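Local coordinates for protein carbohydrate kinase (Agrobacterium tumefaciens, PDB 2NWH) that probably transfers a phosphoryl group from ATP to a sugar or related small molecule, like other pfkB (ribokinase-like) carbohydrate kinases, at residues Ala60-Asp65 and Glu69-Ala74; Glu192-Thr197 and Arg205-Ile210. All coordinates share one frame; numbering follows the deposited sequence.

Contact 1. Residues Ala60-Asp65 and Glu69-Ala74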
loop_
_atom_site.group_PDB
_atom_site.type_symbol
_atom_site.label_atom_id
_atom_site.label_comp_id
_atom_site.label_asym_id
_atom_site.label_seq_id
_atom_site.Cartn_x
_atom_site.Cartn_y
_atom_site.Cartn_z
ATOM N N ALA A 60 1.153 -13.124 3.511
ATOM C CA ALA A 60 1.161 -13.092 2.050
ATOM C C ALA A 60 1.427 -14.489 1.476
ATOM O O ALA A 60 2.252 -15.234 2.037
ATOM C CB ALA A 60 2.212 -12.145 1.573
ATOM N N PRO A 61 0.790 -14.830 0.344
ATOM C CA PRO A 61 1.127 -16.096 -0.354
ATOM C C PRO A 61 2.617 -16.065 -0.656
ATOM O O PRO A 61 3.166 -15.008 -1.024
ATOM C CB PRO A 61 0.291 -16.036 -1.631
ATOM C CG PRO A 61 -0.957 -15.246 -1.210
ATOM C CD PRO A 61 -0.270 -14.096 -0.387
ATOM N N ARG A 62 3.295 -17.175 -0.411
ATOM C CA ARG A 62 4.750 -17.215 -0.509
ATOM C C ARG A 62 5.139 -18.554 -1.146
ATOM O O ARG A 62 4.547 -19.579 -0.841
ATOM C CB ARG A 62 5.345 -17.142 0.883
ATOM C CG ARG A 62 6.844 -17.236 0.998
ATOM C CD ARG A 62 7.587 -15.967 0.463
ATOM N NE ARG A 62 7.019 -14.726 1.061
ATOM C CZ ARG A 62 7.214 -14.312 2.318
ATOM N NH1 ARG A 62 7.991 -14.977 3.176
ATOM N NH2 ARG A 62 6.603 -13.204 2.732
ATOM N N GLY A 63 6.177 -18.543 -1.966
ATOM C CA GLY A 63 6.736 -19.793 -2.504
ATOM C C GLY A 63 7.753 -20.496 -1.604
ATOM O O GLY A 63 8.205 -19.939 -0.612
ATOM N N GLY A 64 8.165 -21.708 -1.970
ATOM C CA GLY A 64 9.176 -22.390 -1.193
ATOM C C GLY A 64 10.597 -22.095 -1.655
ATOM O O GLY A 64 11.425 -23.003 -1.657
ATOM N N ASP A 65 10.879 -20.856 -2.056
ATOM C CA ASP A 65 12.126 -20.509 -2.754
ATOM C C ASP A 65 12.997 -19.489 -2.041
ATOM O O ASP A 65 12.594 -18.840 -1.059
ATOM C CB ASP A 65 11.818 -20.027 -4.192
ATOM C CG ASP A 65 10.696 -18.958 -4.240
ATOM O OD1 ASP A 65 10.348 -18.379 -3.183
ATOM O OD2 ASP A 65 10.176 -18.683 -5.344
ATOM N N GLU A 69 12.550 -16.102 0.675
ATOM C CA GLU A 69 13.391 -15.856 1.854
ATOM C C GLU A 69 13.952 -14.427 1.843
ATOM O O GLU A 69 14.107 -13.799 2.900
ATOM C CB GLU A 69 14.517 -16.909 1.926
ATOM C CG GLU A 69 14.064 -18.278 2.450
ATOM C CD GLU A 69 15.048 -19.406 2.150
ATOM O OE1 GLU A 69 16.252 -19.112 1.902
ATOM O OE2 GLU A 69 14.613 -20.589 2.157
ATOM N N VAL A 70 14.219 -13.889 0.656
ATOM C CA VAL A 70 14.638 -12.494 0.510
ATOM C C VAL A 70 13.503 -11.540 1.021
ATOM O O VAL A 70 13.772 -10.539 1.727
ATOM C CB VAL A 70 14.986 -12.194 -0.961
ATOM C CG1 VAL A 70 15.073 -10.713 -1.219
ATOM C CG2 VAL A 70 16.330 -12.858 -1.338
ATOM N N VAL A 71 12.262 -11.863 0.673
ATOM C CA VAL A 71 11.106 -11.077 1.165
ATOM C C VAL A 71 11.005 -11.188 2.689
ATOM O O VAL A 71 10.822 -10.186 3.413
ATOM C CB VAL A 71 9.763 -11.542 0.546
ATOM C CG1 VAL A 71 8.579 -10.660 1.111
ATOM C CG2 VAL A 71 9.792 -11.430 -0.947
ATOM N N ALA A 72 11.055 -12.413 3.170
ATOM C CA ALA A 72 11.054 -12.645 4.607
ATOM C C ALA A 72 12.148 -11.822 5.328
ATOM O O ALA A 72 11.897 -11.203 6.371
ATOM C CB ALA A 72 11.206 -14.142 4.883
ATOM N N GLU A 73 13.346 -11.795 4.767
ATOM C CA GLU A 73 14.452 -11.034 5.370
ATOM C C GLU A 73 14.187 -9.534 5.393
ATOM O O GLU A 73 14.533 -8.842 6.384
ATOM C CB GLU A 73 15.761 -11.315 4.639
ATOM C CG GLU A 73 16.967 -10.458 5.113
ATOM C CD GLU A 73 17.402 -10.726 6.567
ATOM O OE1 GLU A 73 17.223 -11.863 7.065
ATOM O OE2 GLU A 73 17.947 -9.794 7.200
ATOM N N ALA A 74 13.625 -9.016 4.297
ATOM C CA ALA A 74 13.282 -7.595 4.215
ATOM C C ALA A 74 12.193 -7.275 5.257
ATOM O O ALA A 74 12.203 -6.184 5.846
ATOM C CB ALA A 74 12.792 -7.224 2.831
#
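Arg62 reaches from the strand to the helix and lays its guanidinium against Val71 and Ala72. Arg62 NH2 comes to 3.6 Å from Val71 CG1, while Arg62 NH1 sits 3.7 Å from Ala72 CB, so each terminal nitrogen meets its own residue of two that follow one another in the helix. One face of the flat group is covered by Val71, whose CB stands 4.0 Å above the plane of the Arg62 guanidinium, displaced toward the rim. The backbone of the next residue lies over a face too, with Ala72 N 4.0 Å from Arg62 NH1. Val71 CG1 can extend to Arg62 because it lies trans to its own backbone N (chi1 -180°). The arginine chain leaves the strand in the same sense but then folds at chi2 and chi3, which brings the planar end onto Val71 and Ala72, its chain crossing that of Val71 at a slant.

Near the start of the helix the chain closes a backbone turn. Glu69 N donates to Asp65 O at 3.2 Å, with an N-H...O angle of 147° and the donor tilted 16° from the carbonyl plane. Glu69 CG passes 3.8 Å from the same Asp65 O.

These contacts join the first two elements of a beta-alpha-beta unit, strand 55-63 and helix 66-77, whose return strand 81-87 lies beside strand 55-63 at one edge of the large sheet. Asp82 of that return strand makes a salt bridge to Arg62 NH1, so the guanidinium, with aliphatic carbon over a face, has both its tilt and its rotation limited. Asp65 is the N-cap residue: its OD1 hydrogen-bonds to Thr92 OG1 and weakly to Gly68 N, and its OD2 forms a salt bridge with Arg91, which would probably favour the charged carboxylate.

Contact 2. Residues Glu192-Thr197 and Arg205-Ile210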
loop_
_atom_site.group_PDB
_atom_site.type_symbol
_atom_site.label_atom_id
_atom_site.label_comp_id
_atom_site.label_asym_id
_atom_site.label_seq_id
_atom_site.Cartn_x
_atom_site.Cartn_y
_atom_site.Cartn_z
ATOM N N GLU A 192 -7.937 4.915 -9.964
ATOM C CA GLU A 192 -8.494 3.806 -9.217
ATOM C C GLU A 192 -9.886 4.184 -8.707
ATOM O O GLU A 192 -10.791 3.348 -8.670
ATOM C CB GLU A 192 -7.535 3.395 -8.070
ATOM C CG GLU A 192 -6.154 2.924 -8.558
ATOM C CD GLU A 192 -5.020 3.053 -7.525
ATOM O OE1 GLU A 192 -5.242 3.541 -6.381
ATOM O OE2 GLU A 192 -3.878 2.669 -7.873
ATOM N N ALA A 193 -10.067 5.456 -8.361
ATOM C CA ALA A 193 -11.358 5.953 -7.923
ATOM C C ALA A 193 -12.387 5.855 -9.070
ATOM O O ALA A 193 -13.465 5.275 -8.890
ATOM C CB ALA A 193 -11.229 7.378 -7.394
ATOM N N ARG A 194 -12.035 6.370 -10.250
ATOM C CA ARG A 194 -12.903 6.236 -11.430
ATOM C C ARG A 194 -13.254 4.774 -11.720
ATOM O O ARG A 194 -14.422 4.441 -11.927
ATOM C CB ARG A 194 -12.271 6.881 -12.660
ATOM C CG ARG A 194 -12.750 8.286 -12.920
ATOM C CD ARG A 194 -11.969 8.942 -14.044
ATOM N NE ARG A 194 -10.525 8.722 -13.912
ATOM C CZ ARG A 194 -9.603 9.679 -14.045
ATOM N NH1 ARG A 194 -9.966 10.936 -14.288
ATOM N NH2 ARG A 194 -8.315 9.381 -13.911
ATOM N N ALA A 195 -12.243 3.905 -11.693
ATOM C CA ALA A 195 -12.426 2.481 -11.990
ATOM C C ALA A 195 -13.377 1.753 -11.045
ATOM O O ALA A 195 -14.217 0.989 -11.496
ATOM C CB ALA A 195 -11.089 1.767 -12.070
ATOM N N LEU A 196 -13.267 1.976 -9.742
ATOM C CA LEU A 196 -14.140 1.241 -8.828
ATOM C C LEU A 196 -15.541 1.867 -8.710
ATOM O O LEU A 196 -16.533 1.175 -8.423
ATOM C CB LEU A 196 -13.458 1.012 -7.478
ATOM C CG LEU A 196 -13.522 2.031 -6.351
ATOM C CD1 LEU A 196 -14.587 1.570 -5.382
ATOM C CD2 LEU A 196 -12.183 2.085 -5.639
ATOM N N THR A 197 -15.619 3.168 -8.983
ATOM C CA THR A 197 -16.839 3.940 -8.770
ATOM C C THR A 197 -17.778 3.946 -9.977
ATOM O O THR A 197 -18.995 4.060 -9.820
ATOM C CB THR A 197 -16.494 5.381 -8.367
ATOM O OG1 THR A 197 -17.613 5.968 -7.702
ATOM C CG2 THR A 197 -16.121 6.217 -9.590
ATOM N N ARG A 205 -12.593 17.211 -4.427
ATOM C CA ARG A 205 -13.454 17.340 -3.260
ATOM C C ARG A 205 -14.805 16.647 -3.456
ATOM O O ARG A 205 -15.637 16.642 -2.535
ATOM C CB ARG A 205 -13.671 18.827 -2.945
ATOM C CG ARG A 205 -13.972 19.677 -4.174
ATOM C CD ARG A 205 -14.527 21.024 -3.766
ATOM N NE ARG A 205 -13.637 21.707 -2.827
ATOM C CZ ARG A 205 -12.946 22.824 -3.115
ATOM N NH1 ARG A 205 -13.042 23.398 -4.327
ATOM N NH2 ARG A 205 -12.168 23.378 -2.190
ATOM N N ASP A 206 -15.024 16.062 -4.653
ATOM C CA ASP A 206 -16.292 15.409 -4.970
ATOM C C ASP A 206 -16.302 13.940 -4.623
ATOM O O ASP A 206 -17.374 13.342 -4.449
ATOM C CB ASP A 206 -16.603 15.579 -6.453
ATOM C CG ASP A 206 -16.738 17.076 -6.824
ATOM O OD1 ASP A 206 -15.962 17.683 -7.696
ATOM O OD2 ASP A 206 -17.730 17.712 -6.338
ATOM N N TRP A 207 -15.109 13.352 -4.519
ATOM C CA TRP A 207 -15.032 11.915 -4.317
ATOM C C TRP A 207 -15.839 11.393 -3.109
ATOM O O TRP A 207 -16.556 10.407 -3.251
ATOM C CB TRP A 207 -13.586 11.452 -4.325
ATOM C CG TRP A 207 -12.998 11.423 -5.716
ATOM C CD1 TRP A 207 -11.921 12.137 -6.170
ATOM C CD2 TRP A 207 -13.446 10.634 -6.832
ATOM N NE1 TRP A 207 -11.668 11.834 -7.496
ATOM C CE2 TRP A 207 -12.585 10.913 -7.925
ATOM C CE3 TRP A 207 -14.489 9.707 -7.011
ATOM C CZ2 TRP A 207 -12.739 10.312 -9.185
ATOM C CZ3 TRP A 207 -14.639 9.115 -8.266
ATOM C CH2 TRP A 207 -13.765 9.421 -9.335
ATOM N N PRO A 208 -15.786 12.076 -1.935
ATOM C CA PRO A 208 -16.563 11.587 -0.770
ATOM C C PRO A 208 -18.054 11.227 -1.031
ATOM O O PRO A 208 -18.440 10.092 -0.777
ATOM C CB PRO A 208 -16.441 12.744 0.245
ATOM C CG PRO A 208 -15.135 13.400 -0.099
ATOM C CD PRO A 208 -15.024 13.304 -1.601
ATOM N N ASN A 209 -18.890 12.159 -1.520
ATOM C CA ASN A 209 -20.307 11.803 -1.750
ATOM C C ASN A 209 -20.545 10.748 -2.861
ATOM O O ASN A 209 -21.412 9.865 -2.707
ATOM C CB ASN A 209 -21.216 13.031 -1.890
ATOM C CG ASN A 209 -21.292 13.561 -3.320
ATOM O OD1 ASN A 209 -20.397 14.304 -3.772
ATOM N ND2 ASN A 209 -22.390 13.219 -4.027
ATOM N N ILE A 210 -19.768 10.825 -3.957
ATOM C CA ILE A 210 -19.789 9.770 -4.987
ATOM C C ILE A 210 -19.434 8.417 -4.314
ATOM O O ILE A 210 -20.128 7.403 -4.466
ATOM C CB ILE A 210 -18.771 10.078 -6.143
ATOM C CG1 ILE A 210 -19.133 11.389 -6.862
ATOM C CG2 ILE A 210 -18.696 8.917 -7.133
ATOM C CD1 ILE A 210 -18.058 11.950 -7.805
#
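Two short helices, 190-197 and 207-213, pack side by side here, and Trp207 fills the join by setting its six-membered ring against Ala193, Arg194 and Thr197. Ala193 CB lies almost squarely over the Trp207 ring, 3.6 Å from its centroid and just 6° off the normal, a CH-pi contact. At the rim, Thr197 CG2 meets Trp207 CZ3 at 3.5 Å near the ring plane, and Arg194 CG lies in plane at the edge, 3.9 Å from Trp207 CH2. The indole is therefore gripped by a methyl over one face and by aliphatic carbons along its outer edge.

In this ribokinase-like fold the pair follows strand 185-189 and precedes strand 219-223, neighbouring parallel strands of the large sheet. Ala193 touches both strands, through Met188 and Val221, and Trp207 also rests on Val221, so the join sits directly over the sheet.

The indole nitrogen is settled on the first helix as well: NE1 hydrogen-bonds to Glu190 OE2, fixing the rotation of the ring. One turn along from Trp207, Ile210 brings CG2 to 3.2 Å from Thr197 OG1, a close approach with the side chains crossing at about a right angle. Thr197 OG1 points across because it is opposite its own N (chi1 -159°), while CG2 takes the place between N and the carbonyl carbon and turns to the tryptophan.

In the fold
Contact 1 closes before contact 2 opens along the chain, and the two lie on opposite sides of its centre, their own centres 35 Å apart and their nearest atoms about 19 Å apart. They do not touch, yet both are built on the same ten-stranded mixed sheet. Contact 1 includes strand 55-63, next to the edge strand 81-87, and ties a helix to it; contact 2 packs two helices over strands 185-189 and 219-223. Strands 5-9, 137-141 and 163-166 lie between strand 55-63 and strand 185-189. Contact 1 is thus near one edge of the sheet and contact 2 further across it, in one pfkB-family chain; the sodium site at Asp249 and Thr251 belongs to neither.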